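Local coordinates for protein cytochrome P450 268A2 Cyp268A2 (Mycobacterium marinum, PDB 6BLD) that belongs to the cytochrome P450 family of haem-thiolate proteins and is seen with a haem and (3E,5E)-6,10-dimethylundeca-3,5,9-trien-2-one bound, at residues F33-P47 and D58-I70. Numbering follows the deposited sequence.
Sequences FSELRAERPVSWHPP and DPGFWAVTRRADI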
loop_
_atom_site.group_PDB
_atom_site.type_symbol
_atom_site.label_atom_id
_atom_site.label_comp_id
_atom_site.label_asym_id
_atom_site.label_seq_id
_atom_site.Cartn_x
_atom_site.Cartn_y
_atom_site.Cartn_z
ATOM N N PHE A 33 -10.097 -11.162 -13.611
ATOM C CA PHE A 33 -10.664 -11.253 -12.271
ATOM C C PHE A 33 -12.171 -11.476 -12.312
ATOM O O PHE A 33 -12.726 -12.136 -11.426
ATOM C CB PHE A 33 -10.345 -9.983 -11.479
ATOM C CG PHE A 33 -8.891 -9.832 -11.131
ATOM C CD1 PHE A 33 -8.166 -10.905 -10.639
ATOM C CD2 PHE A 33 -8.251 -8.613 -11.290
ATOM C CE1 PHE A 33 -6.830 -10.767 -10.317
ATOM C CE2 PHE A 33 -6.913 -8.469 -10.968
ATOM C CZ PHE A 33 -6.203 -9.548 -10.482
ATOM N N SER A 34 -12.848 -10.937 -13.329
ATOM C CA SER A 34 -14.300 -11.069 -13.409
ATOM C C SER A 34 -14.711 -12.515 -13.657
ATOM O O SER A 34 -15.622 -13.031 -12.997
ATOM C CB SER A 34 -14.849 -10.157 -14.506
ATOM O OG SER A 34 -16.262 -10.243 -14.577
ATOM N N GLU A 35 -14.053 -13.185 -14.607
ATOM C CA GLU A 35 -14.399 -14.572 -14.905
ATOM C C GLU A 35 -14.104 -15.479 -13.719
ATOM O O GLU A 35 -14.880 -16.393 -13.416
ATOM C CB GLU A 35 -13.649 -15.059 -16.145
ATOM C CG GLU A 35 -13.798 -16.558 -16.390
ATOM C CD GLU A 35 -13.169 -17.011 -17.694
ATOM O OE1 GLU A 35 -12.883 -18.222 -17.827
ATOM O OE2 GLU A 35 -12.963 -16.163 -18.584
ATOM N N LEU A 36 -12.981 -15.246 -13.036
ATOM C CA LEU A 36 -12.663 -16.030 -11.848
ATOM C C LEU A 36 -13.699 -15.807 -10.754
ATOM O O LEU A 36 -14.237 -16.766 -10.192
ATOM C CB LEU A 36 -11.261 -15.680 -11.350
ATOM C CG LEU A 36 -10.106 -16.129 -12.247
ATOM C CD1 LEU A 36 -8.779 -15.655 -11.683
ATOM C CD2 LEU A 36 -10.112 -17.641 -12.416
ATOM N N ARG A 37 -14.002 -14.540 -10.449
ATOM C CA ARG A 37 -15.016 -14.243 -9.443
ATOM C C ARG A 37 -16.335 -14.938 -9.750
ATOM O O ARG A 37 -17.054 -15.343 -8.831
ATOM C CB ARG A 37 -15.241 -12.731 -9.344
ATOM C CG ARG A 37 -14.204 -11.988 -8.515
ATOM C CD ARG A 37 -14.677 -10.587 -8.143
ATOM N NE ARG A 37 -15.334 -9.915 -9.261
ATOM C CZ ARG A 37 -14.713 -9.120 -10.129
ATOM N NH1 ARG A 37 -13.413 -8.890 -10.013
ATOM N NH2 ARG A 37 -15.395 -8.555 -11.117
ATOM N N ALA A 38 -16.664 -15.099 -11.031
ATOM C CA ALA A 38 -17.952 -15.675 -11.395
ATOM C C ALA A 38 -17.908 -17.200 -11.398
ATOM O O ALA A 38 -18.812 -17.854 -10.868
ATOM C CB ALA A 38 -18.398 -15.144 -12.758
ATOM N N GLU A 39 -16.865 -17.786 -11.987
ATOM C CA GLU A 39 -16.819 -19.229 -12.207
ATOM C C GLU A 39 -15.970 -19.974 -11.183
ATOM O O GLU A 39 -16.421 -20.977 -10.619
ATOM C CB GLU A 39 -16.304 -19.528 -13.622
ATOM C CG GLU A 39 -16.896 -18.649 -14.724
ATOM C CD GLU A 39 -18.393 -18.838 -14.920
ATOM O OE1 GLU A 39 -18.972 -19.781 -14.339
ATOM O OE2 GLU A 39 -18.993 -18.034 -15.665
ATOM N N ARG A 40 -14.740 -19.524 -10.941
ATOM C CA ARG A 40 -13.804 -20.211 -10.048
ATOM C C ARG A 40 -13.185 -19.188 -9.104
ATOM O O ARG A 40 -12.031 -18.774 -9.285
ATOM C CB ARG A 40 -12.734 -20.959 -10.845
ATOM C CG ARG A 40 -13.300 -21.846 -11.948
ATOM C CD ARG A 40 -12.210 -22.425 -12.840
ATOM N NE ARG A 40 -11.462 -21.397 -13.560
ATOM C CZ ARG A 40 -11.924 -20.724 -14.611
ATOM N NH1 ARG A 40 -11.162 -19.812 -15.199
ATOM N NH2 ARG A 40 -13.143 -20.961 -15.075
ATOM N N PRO A 41 -13.928 -18.761 -8.078
ATOM C CA PRO A 41 -13.438 -17.669 -7.215
ATOM C C PRO A 41 -12.173 -18.007 -6.448
ATOM O O PRO A 41 -11.444 -17.086 -6.057
ATOM C CB PRO A 41 -14.618 -17.419 -6.265
ATOM C CG PRO A 41 -15.398 -18.694 -6.279
ATOM C CD PRO A 41 -15.259 -19.239 -7.667
ATOM N N VAL A 42 -11.893 -19.284 -6.211
ATOM C CA VAL A 42 -10.668 -19.726 -5.553
ATOM C C VAL A 42 -10.006 -20.717 -6.502
ATOM O O VAL A 42 -10.454 -21.864 -6.630
ATOM C CB VAL A 42 -10.936 -20.353 -4.181
ATOM C CG1 VAL A 42 -9.639 -20.865 -3.568
ATOM C CG2 VAL A 42 -11.605 -19.341 -3.257
ATOM N N SER A 43 -8.943 -20.282 -7.175
ATOM C CA SER A 43 -8.309 -21.063 -8.226
ATOM C C SER A 43 -6.820 -21.214 -7.943
ATOM O O SER A 43 -6.210 -20.396 -7.251
ATOM C CB SER A 43 -8.519 -20.418 -9.602
ATOM O OG SER A 43 -8.107 -19.060 -9.596
ATOM N N TRP A 44 -6.244 -22.274 -8.508
ATOM C CA TRP A 44 -4.843 -22.629 -8.313
ATOM C C TRP A 44 -4.031 -22.191 -9.527
ATOM O O TRP A 44 -4.418 -22.463 -10.669
ATOM C CB TRP A 44 -4.707 -24.137 -8.089
ATOM C CG TRP A 44 -3.310 -24.624 -7.830
ATOM C CD1 TRP A 44 -2.527 -25.354 -8.678
ATOM C CD2 TRP A 44 -2.540 -24.436 -6.636
ATOM N NE1 TRP A 44 -1.316 -25.626 -8.089
ATOM C CE2 TRP A 44 -1.298 -25.072 -6.836
ATOM C CE3 TRP A 44 -2.777 -23.787 -5.420
ATOM C CZ2 TRP A 44 -0.297 -25.078 -5.866
ATOM C CZ3 TRP A 44 -1.781 -23.793 -4.458
ATOM C CH2 TRP A 44 -0.558 -24.435 -4.687
ATOM N N HIS A 45 -2.911 -21.524 -9.279
ATOM C CA HIS A 45 -2.097 -20.929 -10.326
ATOM C C HIS A 45 -0.629 -21.214 -10.050
ATOM O O HIS A 45 -0.242 -21.442 -8.899
ATOM C CB HIS A 45 -2.325 -19.414 -10.413
ATOM C CG HIS A 45 -3.731 -19.034 -10.758
ATOM N ND1 HIS A 45 -4.099 -18.615 -12.018
ATOM C CD2 HIS A 45 -4.858 -19.011 -10.009
ATOM C CE1 HIS A 45 -5.394 -18.353 -12.031
ATOM N NE2 HIS A 45 -5.878 -18.585 -10.823
ATOM N N PRO A 46 0.209 -21.217 -11.085
ATOM C CA PRO A 46 1.657 -21.356 -10.877
ATOM C C PRO A 46 2.247 -20.082 -10.298
ATOM O O PRO A 46 1.616 -19.016 -10.361
ATOM C CB PRO A 46 2.189 -21.625 -12.293
ATOM C CG PRO A 46 1.185 -20.992 -13.190
ATOM C CD PRO A 46 -0.143 -21.188 -12.516
ATOM N N PRO A 47 3.452 -20.143 -9.731
ATOM C CA PRO A 47 4.045 -18.949 -9.113
ATOM C C PRO A 47 4.296 -17.847 -10.133
ATOM O O PRO A 47 4.269 -18.055 -11.346
ATOM C CB PRO A 47 5.359 -19.468 -8.516
ATOM C CG PRO A 47 5.176 -20.948 -8.400
ATOM C CD PRO A 47 4.303 -21.334 -9.551
ATOM N N ASP A 58 8.223 -23.796 -4.473
ATOM C CA ASP A 58 6.951 -23.109 -4.639
ATOM C C ASP A 58 6.132 -23.771 -5.736
ATOM O O ASP A 58 6.467 -23.619 -6.921
ATOM C CB ASP A 58 7.184 -21.636 -4.966
ATOM C CG ASP A 58 5.933 -20.798 -4.801
ATOM O OD1 ASP A 58 4.870 -21.366 -4.476
ATOM O OD2 ASP A 58 6.013 -19.568 -4.996
ATOM N N PRO A 59 5.068 -24.515 -5.407
ATOM C CA PRO A 59 4.257 -25.137 -6.463
ATOM C C PRO A 59 3.223 -24.209 -7.057
ATOM O O PRO A 59 2.726 -24.486 -8.157
ATOM C CB PRO A 59 3.593 -26.317 -5.741
ATOM C CG PRO A 59 3.459 -25.843 -4.333
ATOM C CD PRO A 59 4.626 -24.916 -4.060
ATOM N N GLY A 60 2.892 -23.130 -6.382
ATOM C CA GLY A 60 1.919 -22.195 -6.888
ATOM C C GLY A 60 1.249 -21.457 -5.743
ATOM O O GLY A 60 1.839 -21.280 -4.678
ATOM N N PHE A 61 0.012 -21.035 -5.995
ATOM C CA PHE A 61 -0.750 -20.276 -5.015
ATOM C C PHE A 61 -2.231 -20.382 -5.346
ATOM O O PHE A 61 -2.615 -20.702 -6.473
ATOM C CB PHE A 61 -0.314 -18.806 -4.980
ATOM C CG PHE A 61 -0.647 -18.042 -6.233
ATOM C CD1 PHE A 61 0.235 -18.020 -7.301
ATOM C CD2 PHE A 61 -1.841 -17.345 -6.345
ATOM C CE1 PHE A 61 -0.068 -17.319 -8.455
ATOM C CE2 PHE A 61 -2.148 -16.645 -7.495
ATOM C CZ PHE A 61 -1.262 -16.633 -8.551
ATOM N N TRP A 62 -3.055 -20.098 -4.341
ATOM C CA TRP A 62 -4.499 -20.013 -4.499
ATOM C C TRP A 62 -4.892 -18.559 -4.727
ATOM O O TRP A 62 -4.516 -17.680 -3.945
ATOM C CB TRP A 62 -5.220 -20.561 -3.268
ATOM C CG TRP A 62 -5.187 -22.052 -3.144
ATOM C CD1 TRP A 62 -4.391 -22.788 -2.317
ATOM C CD2 TRP A 62 -5.996 -22.990 -3.862
ATOM N NE1 TRP A 62 -4.651 -24.129 -2.478
ATOM C CE2 TRP A 62 -5.633 -24.279 -3.421
ATOM C CE3 TRP A 62 -6.991 -22.867 -4.837
ATOM C CZ2 TRP A 62 -6.229 -25.433 -3.922
ATOM C CZ3 TRP A 62 -7.581 -24.015 -5.333
ATOM C CH2 TRP A 62 -7.198 -25.281 -4.874
ATOM N N ALA A 63 -5.648 -18.309 -5.792
ATOM C CA ALA A 63 -6.100 -16.963 -6.121
ATOM C C ALA A 63 -7.448 -16.707 -5.457
ATOM O O ALA A 63 -8.417 -17.431 -5.709
ATOM C CB ALA A 63 -6.198 -16.780 -7.634
ATOM N N VAL A 64 -7.507 -15.680 -4.613
ATOM C CA VAL A 64 -8.720 -15.296 -3.899
ATOM C C VAL A 64 -9.199 -13.978 -4.491
ATOM O O VAL A 64 -8.568 -12.932 -4.295
ATOM C CB VAL A 64 -8.480 -15.171 -2.389
ATOM C CG1 VAL A 64 -9.754 -14.738 -1.689
ATOM C CG2 VAL A 64 -7.977 -16.485 -1.825
ATOM N N THR A 65 -10.331 -14.022 -5.199
ATOM C CA THR A 65 -10.793 -12.892 -5.991
ATOM C C THR A 65 -12.041 -12.208 -5.448
ATOM O O THR A 65 -12.260 -11.034 -5.757
ATOM C CB THR A 65 -11.071 -13.341 -7.434
ATOM O OG1 THR A 65 -11.999 -14.431 -7.421
ATOM C CG2 THR A 65 -9.782 -13.784 -8.114
ATOM N N ARG A 66 -12.860 -12.901 -4.662
ATOM C CA ARG A 66 -14.087 -12.321 -4.137
ATOM C C ARG A 66 -13.818 -11.576 -2.835
ATOM O O ARG A 66 -12.961 -11.967 -2.038
ATOM C CB ARG A 66 -15.144 -13.404 -3.912
ATOM C CG ARG A 66 -15.823 -13.869 -5.191
ATOM C CD ARG A 66 -16.941 -14.856 -4.903
ATOM N NE ARG A 66 -17.573 -15.333 -6.130
ATOM C CZ ARG A 66 -18.431 -16.347 -6.185
ATOM N NH1 ARG A 66 -18.765 -16.995 -5.078
ATOM N NH2 ARG A 66 -18.957 -16.711 -7.347
ATOM N N ARG A 67 -14.567 -10.490 -2.628
ATOM C CA ARG A 67 -14.348 -9.654 -1.451
ATOM C C ARG A 67 -14.614 -10.421 -0.162
ATOM O O ARG A 67 -13.834 -10.330 0.792
ATOM C CB ARG A 67 -15.225 -8.404 -1.522
ATOM C CG ARG A 67 -15.017 -7.442 -0.364
ATOM C CD ARG A 67 -16.339 -6.993 0.234
ATOM N NE ARG A 67 -16.174 -6.483 1.591
ATOM C CZ ARG A 67 -16.633 -7.091 2.679
ATOM N NH1 ARG A 67 -17.294 -8.235 2.575
ATOM N NH2 ARG A 67 -16.432 -6.551 3.874
ATOM N N ALA A 68 -15.711 -11.182 -0.114
ATOM C CA ALA A 68 -16.040 -11.931 1.095
ATOM C C ALA A 68 -14.949 -12.937 1.440
ATOM O O ALA A 68 -14.608 -13.115 2.616
ATOM C CB ALA A 68 -17.387 -12.634 0.931
ATOM N N ASP A 69 -14.384 -13.602 0.431
ATOM C CA ASP A 69 -13.319 -14.565 0.693
ATOM C C ASP A 69 -12.030 -13.874 1.116
ATOM O O ASP A 69 -11.271 -14.419 1.926
ATOM C CB ASP A 69 -13.080 -15.435 -0.541
ATOM C CG ASP A 69 -14.234 -16.380 -0.822
ATOM O OD1 ASP A 69 -14.897 -16.810 0.144
ATOM O OD2 ASP A 69 -14.474 -16.695 -2.007
ATOM N N ILE A 70 -11.767 -12.678 0.580
ATOM C CA ILE A 70 -10.602 -11.906 1.003
ATOM C C ILE A 70 -10.724 -11.528 2.473
ATOM O O ILE A 70 -9.748 -11.592 3.232
ATOM C CB ILE A 70 -10.433 -10.668 0.101
ATOM C CG1 ILE A 70 -9.906 -11.084 -1.273
ATOM C CG2 ILE A 70 -9.525 -9.628 0.751
ATOM C CD1 ILE A 70 -9.827 -9.953 -2.263
HETATM O O HOH W 1 -9.780 -17.304 -8.466
HETATM O O HOH W 2 -12.566 -15.619 -3.767
#
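Strands 42-45 and 61-64 run antiparallel, their axes approaching to 4.4 Å, with S43-A63 and H45-F61 as hydrogen-bonded pairs and V42-V64 and W44-W62 as non-hydrogen-bonded ones. The bond from A63 N to S43 O is short (2.6 Å) and almost straight (173°). Past the strand end, T65 OG1 donates to P41 O at 3.0 Å, on a carbonyl lone pair, while its CG2 packs against L36 CB of helix 26-39.

On the face shared with V42, W44 turns the edge of its six-membered ring to the face of the W62 five-membered ring, centroids 4.6 Å apart and planes at 61°. A face of the W44 ring also lies over the G60-F61 peptide, its CG being trans to N (chi1 -178°). V42 CG1 touches W62 CE3, and W62 NE1 is hydrogen-bonded to E330 OE1. On the reverse face, H45 CB sits over the F61 ring, and H45 NE2 and S43 OG share a 2.6 Å hydrogen bond.

R66, the N-cap of helix 67-75, reaches back extended so that NE and NH2 both donate bent hydrogen bonds to R37 O, side-on, each 2.8 Å long; P41 CG lies over the guanidinium centre. Water 2 joins P41 O, R66 N and D69 OD2.

Backbone pairing and the edge-to-face tryptophan pair thus join edge strand 42-45 of the five-stranded P450 sheet to strand 61-64, while R66 ties helix 26-39 to the start of helix 67-75.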